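PDB 1SP3: cytochrome c, putative, which carries eight c-type hemes and probably acts as a respiratory oxidoreductase, an octaheme tetrathionate reductase. Local coordinates for residues A[156-161]-A[241-246]; A[166-171]-A[399-404]. All blocks are in the same frame, centred on the assembly; numbering follows the deposited sequence.

Contact 1 of 2, residues A[156-161]-A[241-246]; sequences DLDSSM and AKNEPT. With HEC (heme c), chain G.
Asp158 faces Asn243 and Glu244 where a short 3-10 turn, residues 159-161, begins in one of the heme-lining loops of this multiheme cytochrome. Asp158 CB lies 4.2 Å from Glu244 OE1, with CG at almost the same distance. The carboxylate then divides its work. OD1 turns back into its own loop and accepts a bond of 2.7 Å from Ser160 OG, on the syn side and 20° out of the carboxylate plane. Asp158 OD2 looks across, 3.6 Å from Asn243 CB and 3.4 Å from Glu244 OE1. Asp158 OD2 and Glu244 OE1 are both carboxylate acceptors, their planes 62° apart, so the approach would be expected to repel. Glu244 carries CG anti to its backbone N (chi1 -160°) and bends at chi2; beyond the bend, OE1 also lies close to Ser159 OG, but the angle there is poor for a hydrogen bond. Asn243 bonds to Ser160 OG only weakly, at 3.4 Å from ND2; its amide has a stronger partner in Thr168 OG1. The crossing is therefore lightly held and lies at the surface, while the turn itself is closed by Met161 N bonding to Asp158 O. On the buried side, Leu157 CD1 rests 3.8 Å from the heme meso carbon CHB.

Contact 2 of 2, residues A[166-171]-A[399-404]; sequences KATDVH and NHMVSP. With HEC (heme c), chain H.
Met401 and Val402 meet Asp169 and Val170 where two loops run together between neighbouring hemes. This inner part is tight. Asp169 has CG anti to its backbone N (chi1 -171°); turned by chi2, its OD2 accepts Met401 N at 2.8 Å, on the anti side. A straighter bond follows, Val170 N to Val402 O at 3.1 Å, and Met401 CA adds a CA-H...O contact to Thr168 O. Beside these bonds the valines pack obliquely: Val170 CG2 lies 3.8 Å from Val402 CG1, and the same CG2 stands 3.7 Å above the centre of the His171 ring. Val402 CG2 lies in plane at that ring's edge; the ring's NE2 binds the heme iron at 1.9 Å, with His213 as the other axial ligand. The outer part is looser: Lys166 and Ala167 are exposed, and Lys166 CG comes no nearer than 4.4 Å to Pro404 CG. Asp169 OD1 meanwhile takes the N-H of Met172 and, weakly, that of His171. An alanine at Asp169 would probably leave the N-H groups of Met401 and Met172 without their acceptor and remove the weak bond to His171 N. One buried carboxylate thus ties the backbone beside His171 to that beside His400, the axial ligands of two different hemes, and the amide N-H groups round it would favour its negative charge.

From the N terminus, the chain passes helix 136-143 and enters the loop that supplies 156-161 and, a few residues on, 166-171. Contact 1 closes first: after 79 residues, with helices 181-184, 221-226 and 232-236 among them, the chain returns at 241-246, which runs into strand 246-251. Contact 2 closes much later, once the mixed sheet has been built and strand 387-397 has run out into 399-404. The four segments alternate, so the two closures cross. They also touch directly: Asp156 OD1 takes the backbone N-H groups of Asn399 and His400, and Lys242 NZ reaches Ser403 OG, Met401 O, Ala167 O and Thr168 O. Together they tie the loop after helix 136-143 to the start of the mixed sheet's first strand and the loop after its last.

Contact 1 of 2, residues A[156-161]-A[241-246]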
loop_
_atom_site.group_PDB
_atom_site.type_symbol
_atom_site.label_atom_id
_atom_site.label_comp_id
_atom_site.label_asym_id
_atom_site.label_seq_id
_atom_site.Cartn_x
_atom_site.Cartn_y
_atom_site.Cartn_z
ATOM N N ASP A 156 3.366 8.605 -0.379
ATOM C CA ASP A 156 4.156 9.064 0.789
ATOM C C ASP A 156 5.477 8.302 1.088
ATOM O O ASP A 156 6.172 8.584 2.057
ATOM C CB ASP A 156 3.293 9.266 2.090
ATOM C CG ASP A 156 2.786 7.970 2.715
ATOM O OD1 ASP A 156 2.456 7.951 3.946
ATOM O OD2 ASP A 156 2.669 6.894 2.106
ATOM N N LEU A 157 5.790 7.287 0.315
ATOM C CA LEU A 157 7.062 6.575 0.535
ATOM C C LEU A 157 7.686 6.438 -0.853
ATOM O O LEU A 157 7.206 5.679 -1.689
ATOM C CB LEU A 157 6.798 5.201 1.130
ATOM C CG LEU A 157 6.378 5.023 2.599
ATOM C CD1 LEU A 157 6.233 3.552 2.998
ATOM C CD2 LEU A 157 7.312 5.697 3.574
ATOM N N ASP A 158 8.731 7.203 -1.104
ATOM C CA ASP A 158 9.331 7.260 -2.423
ATOM C C ASP A 158 10.785 6.697 -2.406
ATOM O O ASP A 158 11.321 6.423 -1.309
ATOM C CB ASP A 158 9.095 8.661 -3.049
ATOM C CG ASP A 158 10.282 9.621 -2.951
ATOM O OD1 ASP A 158 10.812 9.961 -1.845
ATOM O OD2 ASP A 158 10.748 10.168 -4.009
ATOM N N SER A 159 11.389 6.505 -3.592
ATOM C CA SER A 159 12.756 5.970 -3.690
ATOM C C SER A 159 13.761 6.838 -2.957
ATOM O O SER A 159 14.811 6.364 -2.565
ATOM C CB SER A 159 13.212 5.866 -5.148
ATOM O OG SER A 159 12.458 6.801 -5.911
ATOM N N SER A 160 13.447 8.098 -2.773
ATOM C CA SER A 160 14.352 8.973 -2.062
ATOM C C SER A 160 14.283 8.786 -0.535
ATOM O O SER A 160 15.096 9.371 0.169
ATOM C CB SER A 160 13.964 10.400 -2.353
ATOM O OG SER A 160 13.300 10.883 -1.205
ATOM N N MET A 161 13.319 7.994 -0.017
ATOM C CA MET A 161 13.216 7.725 1.415
ATOM C C MET A 161 14.355 6.807 1.785
ATOM O O MET A 161 14.546 6.528 2.968
ATOM C CB MET A 161 11.905 7.027 1.837
ATOM C CG MET A 161 10.553 7.759 1.661
ATOM S SD MET A 161 10.370 9.252 2.612
ATOM C CE MET A 161 8.920 8.995 3.311
ATOM N N ALA A 241 4.067 12.763 -2.547
ATOM C CA ALA A 241 4.723 12.731 -3.869
ATOM C C ALA A 241 5.534 14.041 -4.037
ATOM O O ALA A 241 5.439 14.745 -5.009
ATOM C CB ALA A 241 3.680 12.583 -5.013
ATOM N N LYS A 242 6.276 14.390 -3.019
ATOM C CA LYS A 242 7.037 15.619 -3.028
ATOM C C LYS A 242 8.114 15.631 -4.086
ATOM O O LYS A 242 8.419 16.690 -4.607
ATOM C CB LYS A 242 7.668 15.776 -1.664
ATOM C CG LYS A 242 6.784 16.317 -0.593
ATOM C CD LYS A 242 7.544 16.181 0.782
ATOM C CE LYS A 242 6.706 16.748 1.873
ATOM N NZ LYS A 242 7.388 16.757 3.205
ATOM N N ASN A 243 8.728 14.480 -4.392
ATOM C CA ASN A 243 9.973 14.462 -5.184
ATOM C C ASN A 243 9.822 13.868 -6.581
ATOM O O ASN A 243 10.682 14.078 -7.426
ATOM C CB ASN A 243 11.105 13.755 -4.436
ATOM C CG ASN A 243 11.435 14.462 -3.128
ATOM O OD1 ASN A 243 11.472 15.698 -3.068
ATOM N ND2 ASN A 243 11.576 13.699 -2.063
ATOM N N GLU A 244 8.716 13.161 -6.785
ATOM C CA GLU A 244 8.505 12.253 -7.913
ATOM C C GLU A 244 6.949 12.106 -8.127
ATOM O O GLU A 244 6.253 11.850 -7.165
ATOM C CB GLU A 244 9.048 10.920 -7.442
ATOM C CG GLU A 244 9.407 9.892 -8.491
ATOM C CD GLU A 244 10.643 9.127 -8.051
ATOM O OE1 GLU A 244 10.597 8.497 -6.929
ATOM O OE2 GLU A 244 11.675 9.202 -8.797
ATOM N N PRO A 245 6.462 12.129 -9.384
ATOM C CA PRO A 245 5.027 11.968 -9.703
ATOM C C PRO A 245 4.488 10.636 -9.215
ATOM O O PRO A 245 5.248 9.696 -9.286
ATOM C CB PRO A 245 4.997 12.004 -11.261
ATOM C CG PRO A 245 6.271 12.735 -11.641
ATOM C CD PRO A 245 7.292 12.282 -10.606
ATOM N N THR A 246 3.226 10.592 -8.746
ATOM C CA THR A 246 2.478 9.369 -8.470
ATOM C C THR A 246 1.346 9.303 -9.415
ATOM O O THR A 246 0.816 10.365 -9.898
ATOM C CB THR A 246 1.632 9.400 -7.170
ATOM O OG1 THR A 246 1.444 10.750 -6.688
ATOM C CG2 THR A 246 2.136 8.595 -6.200
HETATM FE FE HEC G . 5.330 3.821 8.620
HETATM C CHA HEC G . 1.948 3.271 8.593
HETATM C CHB HEC G . 5.719 1.549 6.184
HETATM C CHC HEC G . 8.728 4.632 8.452
HETATM C CHD HEC G . 4.988 5.987 11.211
HETATM N NA HEC G . 4.068 2.634 7.503
HETATM C C1A HEC G . 2.717 2.535 7.704
HETATM C C2A HEC G . 2.208 1.552 6.811
HETATM C C3A HEC G . 3.242 1.079 6.126
HETATM C C4A HEC G . 4.434 1.787 6.553
HETATM C CMA HEC G . 3.194 0.003 5.026
HETATM C CAA HEC G . 0.715 1.186 6.684
HETATM C CBA HEC G . 0.143 2.237 5.683
HETATM C CGA HEC G . -1.274 1.769 5.366
HETATM O O1A HEC G . -1.386 0.702 4.672
HETATM O O2A HEC G . -2.290 2.421 5.806
HETATM N NB HEC G . 6.901 3.220 7.598
HETATM C C1B HEC G . 6.835 2.229 6.616
HETATM C C2B HEC G . 8.132 2.094 6.005
HETATM C C3B HEC G . 8.954 2.969 6.618
HETATM C C4B HEC G . 8.216 3.664 7.629
HETATM C CMB HEC G . 8.479 1.103 4.851
HETATM C CAB HEC G . 10.466 3.233 6.278
HETATM C CBB HEC G . 10.783 3.667 5.003
HETATM N NC HEC G . 6.632 5.077 9.623
HETATM C C1C HEC G . 7.983 5.188 9.427
HETATM C C2C HEC G . 8.494 6.057 10.410
HETATM C C3C HEC G . 7.442 6.443 11.173
HETATM C C4C HEC G . 6.273 5.810 10.687
HETATM C CMC HEC G . 10.033 6.393 10.470
HETATM C CAC HEC G . 7.438 7.358 12.460
HETATM C CBC HEC G . 8.154 8.546 12.460
HETATM N ND HEC G . 3.761 4.512 9.728
HETATM C C1D HEC G . 3.801 5.438 10.762
HETATM C C2D HEC G . 2.481 5.729 11.285
HETATM C C3D HEC G . 1.584 4.859 10.538
HETATM C C4D HEC G . 2.431 4.177 9.541
HETATM C CMD HEC G . 2.023 6.718 12.459
HETATM C CAD HEC G . 0.029 4.737 10.725
HETATM C CBD HEC G . -0.127 3.340 11.352
HETATM C CGD HEC G . -0.013 3.311 12.862
HETATM O O1D HEC G . -0.161 2.222 13.426
HETATM O O2D HEC G . 0.119 4.391 13.528
#

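Contact 2 of 2, residues A[166-171]-A[399-404]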
loop_
_atom_site.group_PDB
_atom_site.type_symbol
_atom_site.label_atom_id
_atom_site.label_comp_id
_atom_site.label_asym_id
_atom_site.label_seq_id
_atom_site.Cartn_x
_atom_site.Cartn_y
_atom_site.Cartn_z
ATOM N N LYS A 166 15.601 16.622 5.081
ATOM C CA LYS A 166 14.657 17.181 6.035
ATOM C C LYS A 166 13.402 17.650 5.342
ATOM O O LYS A 166 12.323 17.429 5.868
ATOM C CB LYS A 166 15.245 18.343 6.822
ATOM C CG LYS A 166 14.560 18.626 8.185
ATOM C CD LYS A 166 15.249 19.846 8.903
ATOM C CE LYS A 166 14.529 20.220 10.204
ATOM N NZ LYS A 166 14.326 21.740 10.406
ATOM N N ALA A 167 13.558 18.334 4.216
ATOM C CA ALA A 167 12.437 18.812 3.422
ATOM C C ALA A 167 11.429 17.686 3.021
ATOM O O ALA A 167 10.222 17.970 2.906
ATOM C CB ALA A 167 12.922 19.545 2.182
ATOM N N THR A 168 11.919 16.465 2.807
ATOM C CA THR A 168 11.097 15.338 2.449
ATOM C C THR A 168 10.435 14.624 3.687
ATOM O O THR A 168 9.233 14.292 3.680
ATOM C CB THR A 168 11.913 14.297 1.635
ATOM O OG1 THR A 168 12.405 14.908 0.397
ATOM C CG2 THR A 168 10.946 13.032 1.196
ATOM N N ASP A 169 11.219 14.347 4.712
ATOM C CA ASP A 169 10.694 13.710 5.893
ATOM C C ASP A 169 11.588 14.102 7.050
ATOM O O ASP A 169 12.755 13.702 7.100
ATOM C CB ASP A 169 10.674 12.161 5.734
ATOM C CG ASP A 169 9.946 11.471 6.845
ATOM O OD1 ASP A 169 10.500 11.458 7.987
ATOM O OD2 ASP A 169 8.815 10.921 6.688
ATOM N N VAL A 170 11.027 14.783 8.020
ATOM C CA VAL A 170 11.808 15.130 9.193
ATOM C C VAL A 170 12.306 13.964 10.078
ATOM O O VAL A 170 13.317 14.126 10.798
ATOM C CB VAL A 170 11.081 16.174 10.083
ATOM C CG1 VAL A 170 10.713 17.347 9.267
ATOM C CG2 VAL A 170 9.817 15.587 10.785
ATOM N N HIS A 171 11.579 12.836 10.110
ATOM C CA HIS A 171 11.937 11.741 10.992
ATOM C C HIS A 171 12.991 10.882 10.339
ATOM O O HIS A 171 13.950 10.494 10.997
ATOM C CB HIS A 171 10.669 10.924 11.338
ATOM C CG HIS A 171 9.639 11.731 12.057
ATOM N ND1 HIS A 171 8.477 12.178 11.461
ATOM C CD2 HIS A 171 9.631 12.232 13.312
ATOM C CE1 HIS A 171 7.757 12.853 12.341
ATOM N NE2 HIS A 171 8.429 12.887 13.485
ATOM N N ASN A 399 0.795 8.807 5.982
ATOM C CA ASN A 399 1.427 8.841 7.279
ATOM C C ASN A 399 2.871 9.285 7.318
ATOM O O ASN A 399 3.379 9.535 8.432
ATOM C CB ASN A 399 1.333 7.466 7.998
ATOM C CG ASN A 399 -0.116 7.093 8.346
ATOM O OD1 ASN A 399 -0.723 7.579 9.309
ATOM N ND2 ASN A 399 -0.653 6.207 7.547
ATOM N N HIS A 400 3.535 9.324 6.173
ATOM C CA HIS A 400 4.971 9.635 6.065
ATOM C C HIS A 400 5.188 10.992 5.381
ATOM O O HIS A 400 4.207 11.591 4.981
ATOM C CB HIS A 400 5.758 8.475 5.442
ATOM C CG HIS A 400 5.371 7.161 6.042
ATOM N ND1 HIS A 400 4.297 6.417 5.573
ATOM C CD2 HIS A 400 5.809 6.527 7.157
ATOM C CE1 HIS A 400 4.124 5.359 6.357
ATOM N NE2 HIS A 400 5.034 5.394 7.315
ATOM N N MET A 401 6.458 11.454 5.259
ATOM C CA MET A 401 6.761 12.775 4.746
ATOM C C MET A 401 6.279 13.902 5.683
ATOM O O MET A 401 5.940 15.014 5.232
ATOM C CB MET A 401 6.215 13.009 3.316
ATOM C CG MET A 401 6.844 12.059 2.257
ATOM S SD MET A 401 6.248 12.256 0.502
ATOM C CE MET A 401 7.496 11.186 -0.289
ATOM N N VAL A 402 6.329 13.673 6.969
ATOM C CA VAL A 402 6.005 14.784 7.838
ATOM C C VAL A 402 6.993 15.934 7.463
ATOM O O VAL A 402 8.191 15.701 7.312
ATOM C CB VAL A 402 6.082 14.389 9.323
ATOM C CG1 VAL A 402 6.024 15.674 10.235
ATOM C CG2 VAL A 402 4.917 13.349 9.686
ATOM N N SER A 403 6.462 17.134 7.196
ATOM C CA SER A 403 7.283 18.281 6.776
ATOM C C SER A 403 7.808 19.028 8.014
ATOM O O SER A 403 7.202 18.881 9.095
ATOM C CB SER A 403 6.378 19.246 6.014
ATOM O OG SER A 403 6.027 18.609 4.819
ATOM N N PRO A 404 8.856 19.879 7.871
ATOM C CA PRO A 404 9.252 20.748 9.010
ATOM C C PRO A 404 8.097 21.551 9.507
ATOM O O PRO A 404 7.163 21.766 8.730
ATOM C CB PRO A 404 10.327 21.692 8.430
ATOM C CG PRO A 404 10.911 20.959 7.280
ATOM C CD PRO A 404 9.727 20.073 6.677
HETATM FE FE HEC H . 7.890 13.478 15.238
HETATM C CHA HEC H . 10.129 16.032 15.066
HETATM C CHB HEC H . 5.423 15.524 14.002
HETATM C CHC HEC H . 5.821 10.800 14.830
HETATM C CHD HEC H . 9.938 11.670 17.190
HETATM N NA HEC H . 7.806 15.396 14.618
HETATM C C1A HEC H . 8.834 16.277 14.651
HETATM C C2A HEC H . 8.380 17.538 14.182
HETATM C C3A HEC H . 7.085 17.416 13.886
HETATM C C4A HEC H . 6.698 16.073 14.180
HETATM C CMA HEC H . 6.155 18.514 13.315
HETATM C CAA HEC H . 9.312 18.783 14.103
HETATM C CBA HEC H . 9.907 18.909 12.723
HETATM C CGA HEC H . 10.765 20.181 12.658
HETATM O O1A HEC H . 11.881 20.121 13.211
HETATM O O2A HEC H . 10.332 21.196 12.039
HETATM N NB HEC H . 5.950 13.200 14.570
HETATM C C1B HEC H . 5.169 14.175 14.025
HETATM C C2B HEC H . 4.001 13.545 13.516
HETATM C C3B HEC H . 4.118 12.224 13.715
HETATM C C4B HEC H . 5.357 12.000 14.398
HETATM C CMB HEC H . 2.814 14.289 12.879
HETATM C CAB HEC H . 3.122 11.106 13.300
HETATM C CBB HEC H . 2.936 10.844 11.988
HETATM N NC HEC H . 7.816 11.596 15.924
HETATM C C1C HEC H . 6.912 10.627 15.616
HETATM C C2C HEC H . 7.301 9.414 16.278
HETATM C C3C HEC H . 8.496 9.650 16.913
HETATM C C4C HEC H . 8.826 11.026 16.676
HETATM C CMC HEC H . 6.484 8.114 16.178
HETATM C CAC HEC H . 9.349 8.707 17.846
HETATM C CBC HEC H . 9.484 7.366 17.618
HETATM N ND HEC H . 9.781 13.799 16.012
HETATM C C1D HEC H . 10.457 12.878 16.795
HETATM C C2D HEC H . 11.774 13.417 17.137
HETATM C C3D HEC H . 11.793 14.783 16.453
HETATM C C4D HEC H . 10.507 14.929 15.795
HETATM C CMD HEC H . 12.888 12.748 17.979
HETATM C CAD HEC H . 12.866 15.871 16.434
HETATM C CBD HEC H . 12.525 16.595 17.745
HETATM C CGD HEC H . 13.642 17.567 18.044
HETATM O O1D HEC H . 13.908 17.750 19.278
HETATM O O2D HEC H . 14.243 18.127 17.057
#